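Local coordinates for formiminotetrahydrofolate cyclodeaminase (PDB 1O5H), which probably catalyses the ring closure of 5-formiminotetrahydrofolate to 5,10-methenyltetrahydrofolate with release of ammonia, at residues 130-135 with 196-201; 159-164 with 190-195. All coordinates share one frame; numbering follows the deposited sequence.

Interaction 1: 130-135 with 196-201; sequences DLAHEL and EGCYQR
The imidazole of His133 receives Cys198 on one face: SG lies 3.4 Å above the ring plane, displaced toward the rim on the ND1 and CE1 side. SG stands 3.7 Å from the ring centroid and 21° off the normal, a sulfur-aromatic contact made over the face. His133 leaves its backbone pointing away from helix 178-206, but with CG beside the backbone N (chi1 -83°) the ring swings back over the sulfur. A second flat group, the guanidinium of Arg201, lies over Gly197 O one turn back in its own helix. Beside the histidine contact, Ala132 CB meets Cys198 CB at 3.7 Å. Small residues fit here because the backbones come close, with the CA atoms of Ala132 and Cys198 5.8 Å apart. No hydrogen bond joins the segments, although Arg201 forms a salt bridge with Glu136, the residue that follows 130-135. The contact thus draws helix 107-141 against helix 178-206, while Leu131 and Leu135 pack on helices 36-56 and 147-172, and Glu134 packs on helix 68-100 and pairs with Arg73.

Interaction 2: 159-164 with 190-195; sequences AVFQVE and EQEAQI
Phe161 reaches from its helix to lie against Glu192 and Ile195, which are almost one turn apart on the facing helix. Its CG is anti to the backbone N (chi1 163°), which carries the ring outward across the gap between backbones whose closest CA atoms, those of Phe161 and Glu192, are 7.8 Å apart. A large aromatic suits such a separation. The packed side is mainly carbon against carbon: Ile195 CD1 comes within 3.7 Å of Phe161 CD1, and its CG2 lies near Phe161 CB. At the far end of the ring, CZ meets the methylene groups of Glu192, with CG at 3.3 Å, and the two side chains cross at about a right angle.

The looser side, nearer solvent, belongs to the carboxylate of Glu192. Its extended chain carries this group past the ring, so that OE1 sits in the ring plane at the edge, 3.6 Å from Phe161 CZ, with the carboxylate turned 56° from the ring. Glutamate serves both environments: its methylenes cover carbon, while OE1 forms a salt bridge with Lys165 on the helix that bears Phe161. With an alanine at Phe161 the ring would be gone, which would probably leave a gap between the helices and deprive Ile195 CD1 and the Glu192 methylenes of their packing partner.

Helix 147-172 is thereby joined to helix 178-206; from the same helix 147-172, Val160 packs on helix 36-56 and Glu164 on helices 36-56 and 107-141, while Ala159 meets Ala159 of the second subunit.

Overall arrangement
Both contacts are buried and purely helical, and both use helix 178-206, which packs against helix 107-141 in interaction 1 and against the next helix in the chain, 147-172, in interaction 2. Their centres lie 10 Å apart, and they touch where His133 packs against Gln194. Interaction 2 is the nearer to the middle of the chain and buries more surface; one large ring bridges a wide spacing. Interaction 1 works at closer backbone range, with small side chains and a sulfur over an imidazole. Neither has a hydrogen bond between its segments: charged pairing lies beside each, through Glu136 and Lys165 respectively.

Interaction 1: 130-135 with 196-201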
# COMPACT_ATOMS: atom_id res chain seq x y z
N ASP A 130 11.18 -2.75 11.04
CA ASP A 130 11.82 -4.04 10.79
C ASP A 130 11.82 -4.35 9.32
O ASP A 130 12.82 -4.77 8.79
CB ASP A 130 11.12 -5.15 11.54
CG ASP A 130 11.32 -5.05 13.03
OD1 ASP A 130 12.36 -4.46 13.44
OD2 ASP A 130 10.50 -5.53 13.86
N LEU A 131 10.69 -4.13 8.65
CA LEU A 131 10.58 -4.45 7.24
C LEU A 131 11.59 -3.65 6.48
O LEU A 131 12.29 -4.18 5.63
CB LEU A 131 9.17 -4.17 6.73
CG LEU A 131 8.97 -4.30 5.21
CD1 LEU A 131 9.31 -5.70 4.75
CD2 LEU A 131 7.54 -3.94 4.79
N ALA A 132 11.71 -2.37 6.81
CA ALA A 132 12.63 -1.50 6.09
C ALA A 132 14.04 -2.05 6.18
O ALA A 132 14.69 -2.18 5.18
CB ALA A 132 12.58 -0.10 6.63
N HIS A 133 14.50 -2.39 7.38
CA HIS A 133 15.85 -2.91 7.56
C HIS A 133 16.09 -4.17 6.74
O HIS A 133 17.19 -4.37 6.22
CB HIS A 133 16.20 -3.17 9.04
CG HIS A 133 16.67 -1.94 9.77
ND1 HIS A 133 17.89 -1.34 9.52
CD2 HIS A 133 16.08 -1.20 10.74
CE1 HIS A 133 18.02 -0.28 10.31
NE2 HIS A 133 16.94 -0.17 11.05
N GLU A 134 15.07 -5.01 6.58
CA GLU A 134 15.23 -6.21 5.79
C GLU A 134 15.29 -5.88 4.31
O GLU A 134 16.05 -6.52 3.55
CB GLU A 134 14.12 -7.21 6.05
CG GLU A 134 13.95 -7.63 7.52
CD GLU A 134 15.11 -8.43 8.09
OE1 GLU A 134 16.28 -8.22 7.70
OE2 GLU A 134 14.86 -9.27 8.97
N LEU A 135 14.51 -4.89 3.90
CA LEU A 135 14.50 -4.46 2.51
C LEU A 135 15.84 -3.90 2.21
O LEU A 135 16.35 -4.10 1.12
CB LEU A 135 13.40 -3.45 2.23
CG LEU A 135 11.99 -4.05 2.23
CD1 LEU A 135 10.93 -3.07 1.87
CD2 LEU A 135 11.91 -5.21 1.26
N GLU A 196 12.88 6.20 7.06
CA GLU A 196 13.30 7.07 5.96
C GLU A 196 14.66 6.69 5.43
O GLU A 196 14.83 6.59 4.21
CB GLU A 196 13.41 8.52 6.42
CG GLU A 196 12.15 9.35 6.21
CD GLU A 196 11.57 9.17 4.82
OE1 GLU A 196 12.28 9.48 3.81
OE2 GLU A 196 10.40 8.71 4.73
N GLY A 197 15.61 6.48 6.35
CA GLY A 197 16.97 6.19 5.98
C GLY A 197 17.04 4.96 5.14
O GLY A 197 17.51 5.04 4.00
N CYS A 198 16.59 3.83 5.68
CA CYS A 198 16.53 2.59 4.91
C CYS A 198 15.85 2.82 3.56
O CYS A 198 16.34 2.43 2.51
CB CYS A 198 15.78 1.53 5.68
SG CYS A 198 16.71 0.81 7.07
N TYR A 199 14.72 3.49 3.58
CA TYR A 199 13.94 3.72 2.40
C TYR A 199 14.75 4.41 1.30
O TYR A 199 14.79 3.94 0.15
CB TYR A 199 12.76 4.59 2.73
CG TYR A 199 11.91 4.91 1.55
CD1 TYR A 199 11.36 3.88 0.79
CD2 TYR A 199 11.62 6.23 1.21
CE1 TYR A 199 10.55 4.14 -0.31
CE2 TYR A 199 10.81 6.52 0.12
CZ TYR A 199 10.28 5.45 -0.64
OH TYR A 199 9.50 5.68 -1.73
N GLN A 200 15.34 5.53 1.65
CA GLN A 200 16.13 6.30 0.73
C GLN A 200 17.32 5.47 0.20
O GLN A 200 17.53 5.38 -1.02
CB GLN A 200 16.61 7.56 1.42
CG GLN A 200 16.38 8.82 0.62
CD GLN A 200 14.92 9.20 0.54
OE1 GLN A 200 14.28 9.07 -0.51
NE2 GLN A 200 14.37 9.65 1.66
N ARG A 201 18.06 4.82 1.11
CA ARG A 201 19.14 3.92 0.69
C ARG A 201 18.60 2.87 -0.29
O ARG A 201 19.17 2.71 -1.35
CB ARG A 201 19.87 3.29 1.88
CG ARG A 201 20.86 4.23 2.55
CD ARG A 201 21.68 3.58 3.64
NE ARG A 201 20.84 2.98 4.68
CZ ARG A 201 20.28 3.65 5.69
NH1 ARG A 201 20.46 4.96 5.81
NH2 ARG A 201 19.54 3.00 6.58

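Interaction 2: 159-164 with 190-195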
# COMPACT_ATOMS: atom_id res chain seq x y z
N ALA A 159 4.78 3.98 2.57
CA ALA A 159 3.41 4.49 2.66
C ALA A 159 2.75 4.04 3.97
O ALA A 159 2.04 4.82 4.61
CB ALA A 159 2.57 4.03 1.46
N VAL A 160 2.96 2.77 4.34
CA VAL A 160 2.33 2.26 5.52
C VAL A 160 2.83 3.13 6.66
O VAL A 160 2.05 3.62 7.47
CB VAL A 160 2.68 0.80 5.76
CG1 VAL A 160 2.07 0.33 7.08
CG2 VAL A 160 2.15 -0.05 4.63
N PHE A 161 4.13 3.38 6.68
CA PHE A 161 4.61 4.24 7.71
C PHE A 161 3.86 5.56 7.68
O PHE A 161 3.43 6.07 8.72
CB PHE A 161 6.11 4.51 7.60
CG PHE A 161 6.52 5.70 8.39
CD1 PHE A 161 6.69 5.59 9.79
CD2 PHE A 161 6.63 6.95 7.79
CE1 PHE A 161 7.06 6.73 10.58
CE2 PHE A 161 6.98 8.10 8.56
CZ PHE A 161 7.20 7.97 9.96
N GLN A 162 3.71 6.15 6.51
CA GLN A 162 2.97 7.41 6.48
C GLN A 162 1.57 7.24 7.01
O GLN A 162 1.14 8.06 7.81
CB GLN A 162 2.96 8.03 5.10
CG GLN A 162 4.32 8.63 4.78
CD GLN A 162 4.47 8.99 3.32
OE1 GLN A 162 3.95 8.30 2.42
NE2 GLN A 162 5.18 10.08 3.07
N VAL A 163 0.87 6.17 6.61
CA VAL A 163 -0.51 5.94 7.03
C VAL A 163 -0.54 5.94 8.55
O VAL A 163 -1.26 6.73 9.18
CB VAL A 163 -1.06 4.60 6.52
CG1 VAL A 163 -2.30 4.22 7.27
CG2 VAL A 163 -1.37 4.66 5.05
N GLU A 164 0.27 5.09 9.14
CA GLU A 164 0.23 4.88 10.56
C GLU A 164 0.66 6.09 11.36
O GLU A 164 0.12 6.33 12.44
CB GLU A 164 1.06 3.67 10.90
CG GLU A 164 0.62 2.47 10.09
CD GLU A 164 -0.77 2.00 10.41
OE1 GLU A 164 -1.38 2.50 11.37
OE2 GLU A 164 -1.27 1.10 9.70
N GLU A 190 12.12 8.71 15.89
CA GLU A 190 13.17 7.74 15.69
C GLU A 190 12.80 6.68 14.68
O GLU A 190 13.60 6.38 13.79
CB GLU A 190 13.40 7.04 16.96
CG GLU A 190 13.44 7.96 18.13
CD GLU A 190 14.68 7.73 18.89
OE1 GLU A 190 15.74 7.84 18.20
OE2 GLU A 190 14.59 7.41 20.12
N GLN A 191 11.62 6.10 14.82
CA GLN A 191 11.23 5.09 13.87
C GLN A 191 11.22 5.75 12.50
O GLN A 191 11.71 5.21 11.52
CB GLN A 191 9.88 4.50 14.22
CG GLN A 191 9.82 3.94 15.64
CD GLN A 191 10.72 2.77 15.85
OE1 GLN A 191 10.26 1.67 16.14
NE2 GLN A 191 12.02 2.99 15.72
N GLU A 192 10.72 6.97 12.45
CA GLU A 192 10.67 7.67 11.20
C GLU A 192 12.06 7.72 10.55
O GLU A 192 12.23 7.41 9.36
CB GLU A 192 10.13 9.07 11.41
CG GLU A 192 9.91 9.80 10.10
CD GLU A 192 8.95 10.95 10.20
OE1 GLU A 192 8.30 11.16 11.26
OE2 GLU A 192 8.85 11.66 9.20
N ALA A 193 13.06 8.09 11.36
CA ALA A 193 14.38 8.33 10.81
C ALA A 193 14.95 7.03 10.27
O ALA A 193 15.51 7.00 9.16
CB ALA A 193 15.28 8.95 11.83
N GLN A 194 14.75 5.95 11.03
CA GLN A 194 15.25 4.64 10.64
C GLN A 194 14.61 4.23 9.34
O GLN A 194 15.30 3.92 8.37
CB GLN A 194 15.05 3.62 11.75
CG GLN A 194 16.15 3.72 12.84
CD GLN A 194 15.89 2.83 14.04
OE1 GLN A 194 15.49 1.67 13.88
NE2 GLN A 194 16.10 3.37 15.27
N ILE A 195 13.29 4.34 9.30
CA ILE A 195 12.53 3.99 8.13
C ILE A 195 12.87 4.88 6.91
O ILE A 195 13.12 4.35 5.83
CB ILE A 195 11.02 4.02 8.45
CG1 ILE A 195 10.66 2.87 9.39
CG2 ILE A 195 10.19 3.88 7.17
CD1 ILE A 195 9.27 2.96 9.89